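Local coordinates for microtubule-associated protein 1A/1B, light chain 3, putative (PDB 3H9D) that is a ubiquitin-like ATG8 protein of Trypanosoma brucei that probably works in autophagy through attachment to a membrane lipid such as phosphatidylethanolamine, at residues Y82-V87 and S99-E104; A92-I97 and L108-S113. All blocks are in the same frame, centred on the assembly; numbering follows the deposited sequence.

Contact 1 of 2, residues Y82-V87 and S99-E104; sequences YTNDTV and SKYKDE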
loop_
_atom_site.group_PDB
_atom_site.type_symbol
_atom_site.label_atom_id
_atom_site.label_comp_id
_atom_site.label_asym_id
_atom_site.label_seq_id
_atom_site.Cartn_x
_atom_site.Cartn_y
_atom_site.Cartn_z
ATOM N N TYR A 82 14.974 -6.216 -9.179
ATOM C CA TYR A 82 14.899 -6.624 -7.785
ATOM C C TYR A 82 13.525 -7.217 -7.506
ATOM O O TYR A 82 12.526 -6.739 -8.038
ATOM C CB TYR A 82 15.150 -5.407 -6.868
ATOM C CG TYR A 82 16.441 -4.652 -7.154
ATOM C CD1 TYR A 82 17.597 -4.907 -6.419
ATOM C CD2 TYR A 82 16.506 -3.681 -8.158
ATOM C CE1 TYR A 82 18.786 -4.216 -6.676
ATOM C CE2 TYR A 82 17.695 -2.988 -8.425
ATOM C CZ TYR A 82 18.825 -3.263 -7.680
ATOM O OH TYR A 82 20.002 -2.594 -7.935
ATOM N N THR A 83 13.489 -8.291 -6.722
ATOM C CA THR A 83 12.268 -8.724 -6.056
ATOM C C THR A 83 12.645 -8.940 -4.601
ATOM O O THR A 83 13.786 -9.298 -4.310
ATOM C CB THR A 83 11.654 -10.051 -6.594
ATOM O OG1 THR A 83 12.021 -10.286 -7.960
ATOM C CG2 THR A 83 10.145 -9.983 -6.496
ATOM N N ASN A 84 11.692 -8.716 -3.696
ATOM C CA ASN A 84 11.924 -8.867 -2.257
ATOM C C ASN A 84 13.245 -8.227 -1.811
ATOM O O ASN A 84 14.012 -8.828 -1.056
ATOM C CB ASN A 84 11.858 -10.348 -1.852
ATOM C CG ASN A 84 11.714 -10.544 -0.352
ATOM O OD1 ASN A 84 11.040 -9.763 0.330
ATOM N ND2 ASN A 84 12.354 -11.590 0.173
ATOM N N ASP A 85 13.507 -7.021 -2.318
ATOM C CA ASP A 85 14.675 -6.198 -1.942
ATOM C C ASP A 85 16.041 -6.823 -2.266
ATOM O O ASP A 85 17.077 -6.373 -1.766
ATOM C CB ASP A 85 14.598 -5.783 -0.461
ATOM C CG ASP A 85 14.888 -4.312 -0.255
ATOM O OD1 ASP A 85 14.102 -3.476 -0.754
ATOM O OD2 ASP A 85 15.889 -3.986 0.416
ATOM N N THR A 86 16.040 -7.852 -3.108
ATOM C CA THR A 86 17.287 -8.482 -3.544
ATOM C C THR A 86 17.414 -8.471 -5.070
ATOM O O THR A 86 16.481 -8.868 -5.783
ATOM C CB THR A 86 17.465 -9.939 -2.996
ATOM O OG1 THR A 86 17.129 -10.892 -4.010
ATOM C CG2 THR A 86 16.613 -10.198 -1.749
ATOM N N VAL A 87 18.576 -8.018 -5.551
ATOM C CA VAL A 87 18.906 -8.010 -6.978
ATOM C C VAL A 87 18.745 -9.414 -7.554
ATOM O O VAL A 87 18.946 -10.411 -6.849
ATOM C CB VAL A 87 20.341 -7.412 -7.254
ATOM C CG1 VAL A 87 21.469 -8.366 -6.799
ATOM C CG2 VAL A 87 20.513 -7.030 -8.719
ATOM N N SER A 99 6.811 -17.608 -9.143
ATOM C CA SER A 99 6.143 -18.566 -8.254
ATOM C C SER A 99 6.587 -18.426 -6.805
ATOM O O SER A 99 5.791 -18.619 -5.881
ATOM C CB SER A 99 6.384 -19.993 -8.744
ATOM O OG SER A 99 6.292 -20.052 -10.159
ATOM N N LYS A 100 7.863 -18.094 -6.615
ATOM C CA LYS A 100 8.427 -17.885 -5.289
ATOM C C LYS A 100 7.973 -16.548 -4.701
ATOM O O LYS A 100 7.528 -16.488 -3.549
ATOM C CB LYS A 100 9.962 -17.945 -5.358
ATOM C CG LYS A 100 10.673 -17.960 -4.006
ATOM C CD LYS A 100 12.145 -18.349 -4.147
ATOM C CE LYS A 100 12.902 -18.162 -2.827
ATOM N NZ LYS A 100 14.179 -18.948 -2.742
ATOM N N TYR A 101 8.073 -15.486 -5.501
ATOM C CA TYR A 101 7.962 -14.117 -4.992
ATOM C C TYR A 101 6.665 -13.383 -5.339
ATOM O O TYR A 101 6.533 -12.201 -5.029
ATOM C CB TYR A 101 9.148 -13.274 -5.475
ATOM C CG TYR A 101 10.527 -13.724 -5.019
ATOM C CD1 TYR A 101 10.970 -13.479 -3.719
ATOM C CD2 TYR A 101 11.404 -14.360 -5.905
ATOM C CE1 TYR A 101 12.239 -13.873 -3.305
ATOM C CE2 TYR A 101 12.674 -14.753 -5.504
ATOM C CZ TYR A 101 13.088 -14.510 -4.200
ATOM O OH TYR A 101 14.352 -14.897 -3.794
ATOM N N LYS A 102 5.713 -14.061 -5.973
ATOM C CA LYS A 102 4.442 -13.421 -6.334
ATOM C C LYS A 102 3.660 -12.918 -5.120
ATOM O O LYS A 102 3.563 -13.600 -4.097
ATOM C CB LYS A 102 3.557 -14.342 -7.189
ATOM C CG LYS A 102 3.024 -15.582 -6.477
ATOM C CD LYS A 102 2.519 -16.593 -7.486
ATOM C CE LYS A 102 1.659 -17.655 -6.849
ATOM N NZ LYS A 102 1.059 -18.545 -7.892
ATOM N N ASP A 103 3.114 -11.713 -5.260
ATOM C CA ASP A 103 2.269 -11.092 -4.248
ATOM C C ASP A 103 0.951 -11.866 -4.151
ATOM O O ASP A 103 0.572 -12.575 -5.075
ATOM C CB ASP A 103 2.005 -9.621 -4.634
ATOM C CG ASP A 103 1.455 -8.790 -3.486
ATOM O OD1 ASP A 103 0.222 -8.613 -3.410
ATOM O OD2 ASP A 103 2.258 -8.312 -2.661
ATOM N N GLU A 104 0.268 -11.724 -3.022
ATOM C CA GLU A 104 -1.070 -12.273 -2.810
ATOM C C GLU A 104 -2.075 -11.916 -3.918
ATOM O O GLU A 104 -2.948 -12.723 -4.255
ATOM C CB GLU A 104 -1.605 -11.800 -1.455
ATOM O OE1 GLU A 104 -4.631 -12.180 -0.114
ATOM O OE2 GLU A 104 -2.581 -14.335 -0.049
#
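Thr83 and Asn84 meet the side chain of Tyr101, and carbon-to-carbon contact carries most of the interface. Thr83 sends its methyl branch against the root of the tyrosine. The closest approach is 3.6 Å, from Thr83 CG2 to Tyr101 CB. The same methyl lies 4.0 Å from Tyr101 CG, while Thr83 CB sits over one face of the ring, near its CG end. Lys100 CG covers the opposite face, 4.0 Å from the Tyr101 ring plane and over its centre. Asn84 brings up its CB rather than its amide. This carbon is 3.8 Å from both Tyr101 CD1 and Tyr101 CE1, so it spans one side bond of the ring from an oblique direction. The Asn84 amide is tilted 41° from the ring plane. Asn84 ND2 stays at the margin, 4.2 Å from Tyr101 CE1. Tyr101 reaches the turn because its CG is anti to its own carbonyl carbon (chi1 -62°).

The hydrogen bonds run within 82-87. Thr86 N donates to Thr83 O at 2.9 Å, and Thr83 N donates to Thr86 O at 3.2 Å. This pair closes the turn and helps hold the Thr83 and Asn84 backbone beside the ring.

Leu108 on the neighbouring strand touches both Thr83 and Tyr101, which ties this partly buried contact to the sheet. Beyond the helix, Asp103 forms a salt bridge with Lys9.

A type I' beta turn from Thr83 to Thr86 forms the two-residue loop of the hairpin of strands 80-83 and 86-87. The last turn of helix 94-101 packs its tyrosine on that hairpin in the ubiquitin-like fold of the ATG8 family.

Contact 2 of 2, residues A92-I97 and L108-S113; sequences AQMADI and LYMKYS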
loop_
_atom_site.group_PDB
_atom_site.type_symbol
_atom_site.label_atom_id
_atom_site.label_comp_id
_atom_site.label_asym_id
_atom_site.label_seq_id
_atom_site.Cartn_x
_atom_site.Cartn_y
_atom_site.Cartn_z
ATOM N N ALA A 92 18.394 -16.488 -13.819
ATOM C CA ALA A 92 17.162 -17.025 -13.254
ATOM C C ALA A 92 16.010 -17.003 -14.259
ATOM O O ALA A 92 15.966 -16.166 -15.166
ATOM C CB ALA A 92 16.795 -16.278 -11.987
ATOM N N GLN A 93 15.090 -17.947 -14.095
ATOM C CA GLN A 93 13.922 -18.041 -14.953
ATOM C C GLN A 93 12.836 -17.155 -14.370
ATOM O O GLN A 93 12.460 -17.332 -13.212
ATOM C CB GLN A 93 13.413 -19.488 -15.007
ATOM C CG GLN A 93 14.433 -20.537 -15.467
ATOM C CD GLN A 93 15.028 -20.255 -16.847
ATOM O OE1 GLN A 93 16.211 -20.527 -17.084
ATOM N NE2 GLN A 93 14.211 -19.720 -17.765
ATOM N N MET A 94 12.327 -16.208 -15.158
ATOM C CA MET A 94 11.243 -15.339 -14.681
ATOM C C MET A 94 10.160 -16.135 -13.948
ATOM O O MET A 94 9.681 -15.716 -12.892
ATOM C CB MET A 94 10.632 -14.527 -15.828
ATOM C CG MET A 94 11.444 -13.293 -16.215
ATOM S SD MET A 94 11.630 -12.110 -14.865
ATOM C CE MET A 94 9.987 -11.375 -14.802
ATOM N N ALA A 95 9.829 -17.304 -14.497
ATOM C CA ALA A 95 8.743 -18.151 -14.007
ATOM C C ALA A 95 9.045 -18.867 -12.686
ATOM O O ALA A 95 8.123 -19.362 -12.029
ATOM C CB ALA A 95 8.358 -19.151 -15.076
ATOM N N ASP A 96 10.328 -18.936 -12.314
ATOM C CA ASP A 96 10.745 -19.356 -10.969
ATOM C C ASP A 96 10.616 -18.193 -9.986
ATOM O O ASP A 96 10.185 -18.378 -8.846
ATOM C CB ASP A 96 12.197 -19.861 -10.961
ATOM C CG ASP A 96 12.358 -21.263 -11.570
ATOM O OD1 ASP A 96 11.356 -22.006 -11.713
ATOM O OD2 ASP A 96 13.515 -21.618 -11.896
ATOM N N ILE A 97 11.021 -17.004 -10.434
ATOM C CA ILE A 97 10.885 -15.766 -9.657
ATOM C C ILE A 97 9.409 -15.473 -9.389
ATOM O O ILE A 97 9.039 -15.084 -8.283
ATOM C CB ILE A 97 11.568 -14.545 -10.368
ATOM C CG1 ILE A 97 12.986 -14.894 -10.849
ATOM C CG2 ILE A 97 11.584 -13.308 -9.467
ATOM C CD1 ILE A 97 13.980 -15.269 -9.744
ATOM N N LEU A 108 3.696 -10.158 -9.705
ATOM C CA LEU A 108 5.075 -10.138 -9.239
ATOM C C LEU A 108 5.554 -8.696 -9.242
ATOM O O LEU A 108 5.607 -8.064 -10.294
ATOM C CB LEU A 108 5.981 -11.000 -10.133
ATOM C CG LEU A 108 7.496 -10.967 -9.867
ATOM C CD1 LEU A 108 7.833 -11.704 -8.578
ATOM C CD2 LEU A 108 8.282 -11.552 -11.034
ATOM N N TYR A 109 5.899 -8.177 -8.066
ATOM C CA TYR A 109 6.371 -6.794 -7.954
ATOM C C TYR A 109 7.881 -6.710 -8.091
ATOM O O TYR A 109 8.624 -7.261 -7.282
ATOM C CB TYR A 109 5.904 -6.150 -6.638
ATOM C CG TYR A 109 4.431 -5.849 -6.622
ATOM C CD1 TYR A 109 3.487 -6.862 -6.425
ATOM C CD2 TYR A 109 3.975 -4.557 -6.822
ATOM C CE1 TYR A 109 2.119 -6.582 -6.430
ATOM C CE2 TYR A 109 2.615 -4.267 -6.813
ATOM C CZ TYR A 109 1.693 -5.278 -6.619
ATOM O OH TYR A 109 0.347 -4.971 -6.623
ATOM N N MET A 110 8.332 -6.006 -9.116
ATOM C CA MET A 110 9.761 -5.879 -9.361
ATOM C C MET A 110 10.137 -4.427 -9.295
ATOM O O MET A 110 9.304 -3.572 -9.560
ATOM C CB MET A 110 10.136 -6.442 -10.733
ATOM C CG MET A 110 9.692 -7.871 -10.962
ATOM S SD MET A 110 10.213 -8.483 -12.566
ATOM C CE MET A 110 11.988 -8.583 -12.332
ATOM N N LYS A 111 11.382 -4.160 -8.912
ATOM C CA LYS A 111 11.969 -2.827 -9.005
ATOM C C LYS A 111 13.105 -2.885 -10.007
ATOM O O LYS A 111 13.672 -3.946 -10.250
ATOM C CB LYS A 111 12.511 -2.362 -7.648
ATOM C CG LYS A 111 11.533 -2.438 -6.487
ATOM C CD LYS A 111 11.005 -1.071 -6.094
ATOM C CE LYS A 111 9.737 -0.713 -6.855
ATOM N NZ LYS A 111 9.267 0.653 -6.513
ATOM N N TYR A 112 13.440 -1.742 -10.585
ATOM C CA TYR A 112 14.566 -1.647 -11.507
ATOM C C TYR A 112 15.421 -0.428 -11.186
ATOM O O TYR A 112 14.926 0.589 -10.685
ATOM C CB TYR A 112 14.095 -1.615 -12.984
ATOM C CG TYR A 112 13.208 -0.430 -13.321
ATOM C CD1 TYR A 112 13.757 0.755 -13.806
ATOM C CD2 TYR A 112 11.824 -0.489 -13.142
ATOM C CE1 TYR A 112 12.963 1.846 -14.093
ATOM C CE2 TYR A 112 11.015 0.609 -13.447
ATOM C CZ TYR A 112 11.602 1.767 -13.905
ATOM O OH TYR A 112 10.843 2.855 -14.202
ATOM N N SER A 113 16.711 -0.538 -11.486
ATOM C CA SER A 113 17.637 0.560 -11.276
ATOM C C SER A 113 18.771 0.474 -12.277
ATOM O O SER A 113 19.196 -0.621 -12.644
ATOM C CB SER A 113 18.204 0.516 -9.849
ATOM O OG SER A 113 19.147 1.550 -9.653
#
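Met94 CE touches Met110 SD at 3.7 Å, a methyl group against a sulfur. The same methyl is 4.1 Å from Leu108 CD2, so it reaches two residues on one face of the strand. Leu108 CD2 also meets Ile97 CG2 at 4.1 Å. Its other branch, Leu108 CD1, lies 3.6 Å from the backbone oxygen Ile97 O. Leu108 CD1 is near Ile97 CG2 too, so both leucine methyls meet the isoleucine side chain.

The Met94 side chain is bent at chi2 (-61°) and chi3 (-74°), and this brings its methyl to the strand. Leu108 points at the helix with CG anti to its backbone N (chi1 174°).

The first turn of the helix helps to place Ile97. Gln93 is the N-cap residue, and Gln93 O accepts from both Asp96 N, at 2.8 Å, and Ile97 N. The Met94 backbone is bonded to Leu58. Further out, Leu108 and Met110 bond through their backbones to strand 31-38. Phe63 of helix 60-71 and Val81 of strand 80-83 also touch Met110.

All four touching residues are buried. Between these two segments the helix rests on the strand through hydrophobic burial; polar bonds to its start come from other parts of the chain.

In the fold
From the N terminus, strand 80-83 turns back at 83-86 into strand 86-87, and the chain then enters 92-97 at the start of helix 94-101. The end of that helix, in 99-104, closes the first loop through contact 1. The chain goes on to strand 108-113, which closes the second loop by returning to 92-97 in contact 2. The segments alternate, so the two loops cross. Both contacts use helix 94-101, one near each end, and both reach the same sheet, where strands 80-83 and 108-113 are antiparallel neighbours. Their centres are about 7 Å apart. Thr83 and Ile97 touch directly, joining the two contacts.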